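Local coordinates for protein alpha-1,3-glucanase (Bacillus circulans, PDB 5ZRU) that probably hydrolyses alpha-1,3-glucan, this chain being the GH 87-type catalytic unit of a longer enzyme that probably also binds carbohydrate, at residues Asp278-Tyr283 with Lys310-Trp315. Residues are numbered along the deposited sequence; the frame is centred on the assembly and turned at random.
Sequences DFSHIY and KVHNVW. With ZN (zinc ion), chain F; CA (calcium ion), chain L; PE5 (3,6,9,12,15,18,21,24-octaoxahexacosan-1-ol), chain C.
Asp-278 and His-312, on neighbouring parallel strands, meet at a zinc ion, through OD2 of Asp-278 at 2.0 Å and NE2 of His-312 at 2.1 Å; His-3 and a water complete the site. With NE2 on the metal, ND1 of His-312 gives a nearly straight bond (172°) to a lone pair of Asn-313 OD1, 2.8 Å away, so that metal and amide together fix the ring's rotation. CB of Ser-280 lies over one face of that ring, while Ser-280 OG bonds the zinc-bound water. The backbones pair in parallel-sheet fashion: Lys-310 O accepts from Phe-279 N, Phe-279 O from His-312 N. At the corner, His-281 N turns to Asn-313 O at 2.8 Å, approaching from above the carbonyl plane, and His-281 NE2 lies against an ion modelled as calcium, doubtful at so short a distance. Beyond it, Trp-315 N bonds Ile-282 O, and the edge of Tyr-283 meets the face of Trp-315, CD1 to CG 3.6 Å; Tyr-283 OH is hydrogen-bonded to Glu-317 OE2. An alanine in place of Tyr-283 would probably take this ring edge from the indole face and the hydroxyl from Glu-317. These are adjacent rungs of the catalytic domain's right-handed parallel beta-helix, between strands 245-249 and 255-259 beside 278-283 and 340-342 and 345-347 beside 310-315.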
loop_
_atom_site.group_PDB
_atom_site.type_symbol
_atom_site.label_atom_id
_atom_site.label_comp_id
_atom_site.label_asym_id
_atom_site.label_seq_id
_atom_site.Cartn_x
_atom_site.Cartn_y
_atom_site.Cartn_z
ATOM N N ASP A 278 11.501 5.002 -18.068
ATOM C CA ASP A 278 10.809 6.090 -17.385
ATOM C C ASP A 278 9.338 5.936 -17.730
ATOM O O ASP A 278 8.952 6.077 -18.896
ATOM C CB ASP A 278 11.327 7.469 -17.811
ATOM C CG ASP A 278 10.721 8.594 -16.975
ATOM O OD1 ASP A 278 11.148 8.777 -15.826
ATOM O OD2 ASP A 278 9.787 9.269 -17.445
ATOM N N PHE A 279 8.528 5.606 -16.728
ATOM C CA PHE A 279 7.122 5.275 -16.927
ATOM C C PHE A 279 6.330 6.175 -15.999
ATOM O O PHE A 279 6.592 6.187 -14.792
ATOM C CB PHE A 279 6.879 3.788 -16.611
ATOM C CG PHE A 279 5.508 3.296 -16.964
ATOM C CD1 PHE A 279 4.410 3.624 -16.177
ATOM C CD2 PHE A 279 5.322 2.466 -18.068
ATOM C CE1 PHE A 279 3.131 3.162 -16.504
ATOM C CE2 PHE A 279 4.044 1.999 -18.400
ATOM C CZ PHE A 279 2.958 2.349 -17.617
ATOM N N SER A 280 5.370 6.928 -16.542
ATOM C CA SER A 280 4.748 7.931 -15.688
ATOM C C SER A 280 3.357 8.299 -16.172
ATOM O O SER A 280 3.004 8.102 -17.339
ATOM C CB SER A 280 5.597 9.207 -15.602
ATOM O OG SER A 280 5.679 9.867 -16.859
ATOM N N HIS A 281 2.580 8.852 -15.228
ATOM C CA HIS A 281 1.384 9.655 -15.507
ATOM C C HIS A 281 0.251 8.808 -16.078
ATOM O O HIS A 281 -0.424 9.190 -17.039
ATOM C CB HIS A 281 1.724 10.844 -16.406
ATOM C CG HIS A 281 2.439 11.925 -15.662
ATOM N ND1 HIS A 281 1.876 12.568 -14.580
ATOM C CD2 HIS A 281 3.688 12.427 -15.793
ATOM C CE1 HIS A 281 2.737 13.444 -14.096
ATOM N NE2 HIS A 281 3.843 13.378 -14.815
ATOM N N ILE A 282 0.025 7.662 -15.438
ATOM C CA ILE A 282 -0.953 6.677 -15.880
ATOM C C ILE A 282 -1.633 6.107 -14.649
ATOM O O ILE A 282 -0.982 5.888 -13.620
ATOM C CB ILE A 282 -0.264 5.567 -16.702
ATOM C CG1 ILE A 282 0.126 6.110 -18.079
ATOM C CG2 ILE A 282 -1.135 4.324 -16.834
ATOM C CD1 ILE A 282 1.239 5.350 -18.731
ATOM N N TYR A 283 -2.945 5.898 -14.744
ATOM C CA TYR A 283 -3.685 5.063 -13.805
ATOM C C TYR A 283 -3.836 3.662 -14.393
ATOM O O TYR A 283 -4.123 3.514 -15.583
ATOM C CB TYR A 283 -5.064 5.664 -13.512
ATOM C CG TYR A 283 -5.986 4.714 -12.795
ATOM C CD1 TYR A 283 -5.923 4.562 -11.412
ATOM C CD2 TYR A 283 -6.924 3.959 -13.499
ATOM C CE1 TYR A 283 -6.765 3.679 -10.747
ATOM C CE2 TYR A 283 -7.766 3.067 -12.837
ATOM C CZ TYR A 283 -7.686 2.939 -11.468
ATOM O OH TYR A 283 -8.527 2.060 -10.810
ATOM N N LYS A 310 12.891 5.140 -13.507
ATOM C CA LYS A 310 11.874 5.762 -12.673
ATOM C C LYS A 310 10.502 5.285 -13.110
ATOM O O LYS A 310 10.203 5.269 -14.308
ATOM C CB LYS A 310 11.910 7.291 -12.764
ATOM C CG LYS A 310 13.184 7.960 -12.320
ATOM C CD LYS A 310 12.853 9.363 -11.807
ATOM C CE LYS A 310 14.055 10.041 -11.165
ATOM N NZ LYS A 310 15.006 10.571 -12.173
ATOM N N VAL A 311 9.672 4.908 -12.145
ATOM C CA VAL A 311 8.231 4.802 -12.346
ATOM C C VAL A 311 7.628 5.822 -11.396
ATOM O O VAL A 311 7.772 5.695 -10.173
ATOM C CB VAL A 311 7.686 3.390 -12.077
ATOM C CG1 VAL A 311 6.182 3.322 -12.419
ATOM C CG2 VAL A 311 8.475 2.344 -12.859
ATOM N N HIS A 312 6.999 6.863 -11.938
ATOM C CA HIS A 312 6.617 7.976 -11.088
ATOM C C HIS A 312 5.278 8.548 -11.525
ATOM O O HIS A 312 4.883 8.436 -12.686
ATOM C CB HIS A 312 7.703 9.068 -11.097
ATOM C CG HIS A 312 7.866 9.766 -12.414
ATOM N ND1 HIS A 312 7.141 10.888 -12.755
ATOM C CD2 HIS A 312 8.695 9.520 -13.460
ATOM C CE1 HIS A 312 7.511 11.304 -13.953
ATOM N NE2 HIS A 312 8.453 10.493 -14.402
ATOM N N ASN A 313 4.568 9.140 -10.567
ATOM C CA ASN A 313 3.257 9.727 -10.842
ATOM C C ASN A 313 2.334 8.699 -11.500
ATOM O O ASN A 313 1.709 8.952 -12.530
ATOM C CB ASN A 313 3.398 10.978 -11.713
ATOM C CG ASN A 313 4.152 12.086 -11.009
ATOM O OD1 ASN A 313 5.383 12.130 -11.029
ATOM N ND2 ASN A 313 3.413 12.993 -10.385
ATOM N N VAL A 314 2.280 7.506 -10.915
ATOM C CA VAL A 314 1.336 6.495 -11.368
ATOM C C VAL A 314 0.358 6.205 -10.235
ATOM O O VAL A 314 0.604 6.503 -9.062
ATOM C CB VAL A 314 2.027 5.194 -11.845
ATOM C CG1 VAL A 314 2.893 5.448 -13.088
ATOM C CG2 VAL A 314 2.849 4.542 -10.712
ATOM N N TRP A 315 -0.767 5.608 -10.613
ATOM C CA TRP A 315 -1.851 5.264 -9.700
ATOM C C TRP A 315 -2.251 3.842 -10.070
ATOM O O TRP A 315 -2.763 3.615 -11.171
ATOM C CB TRP A 315 -3.012 6.247 -9.865
ATOM C CG TRP A 315 -4.087 6.196 -8.813
ATOM C CD1 TRP A 315 -4.268 5.236 -7.856
ATOM C CD2 TRP A 315 -5.130 7.160 -8.622
ATOM N NE1 TRP A 315 -5.360 5.553 -7.072
ATOM C CE2 TRP A 315 -5.901 6.731 -7.525
ATOM C CE3 TRP A 315 -5.486 8.351 -9.275
ATOM C CZ2 TRP A 315 -7.014 7.448 -7.065
ATOM C CZ3 TRP A 315 -6.586 9.071 -8.810
ATOM C CH2 TRP A 315 -7.331 8.618 -7.713
HETATM ZN ZN ZN F . 9.507 10.803 -16.175
HETATM CA CA CA L . 5.562 14.712 -14.803
HETATM C C48 PE5 C . -13.062 -4.832 -16.118
HETATM C C50 PE5 C . -12.945 -5.135 -14.620
HETATM O O1 PE5 C . -14.212 -5.412 -14.085
HETATM C C1 PE5 C . -14.215 -5.774 -12.731
HETATM C C2 PE5 C . -15.646 -5.860 -12.193
HETATM O O2 PE5 C . -16.239 -4.592 -12.225
HETATM C C3 PE5 C . -17.598 -4.547 -11.899
HETATM C C4 PE5 C . -18.117 -3.111 -12.043
HETATM O O3 PE5 C . -17.358 -2.245 -11.241
HETATM C C5 PE5 C . -17.771 -0.905 -11.201
HETATM C C6 PE5 C . -16.574 0.034 -11.412
HETATM O O4 PE5 C . -15.931 0.352 -10.204
HETATM C C7 PE5 C . -14.528 0.400 -10.248
HETATM C C8 PE5 C . -14.057 1.325 -11.373
HETATM O O5 PE5 C . -12.710 1.089 -11.633
HETATM C C9 PE5 C . -12.224 1.675 -12.810
HETATM C C10 PE5 C . -11.369 2.878 -12.438
HETATM O O6 PE5 C . -11.837 4.005 -13.116
HETATM C C11 PE5 C . -11.471 5.226 -12.544
HETATM C C12 PE5 C . -12.264 6.361 -13.177
HETATM O O7 PE5 C . -11.340 7.205 -13.790
HETATM C C13 PE5 C . -11.611 8.571 -13.666
HETATM C C14 PE5 C . -10.958 9.295 -14.842
HETATM O O8 PE5 C . -11.052 8.471 -15.969
HETATM C C15 PE5 C . -10.438 8.954 -17.135
HETATM C C16 PE5 C . -11.503 9.175 -18.218
HETATM O O52 PE5 C . -11.422 8.188 -19.208
HETATM O O HOH W 1 8.058 11.838 -17.328
HETATM O O HOH W 2 6.819 14.759 -12.979
HETATM O O HOH W 3 7.052 13.837 -16.433
#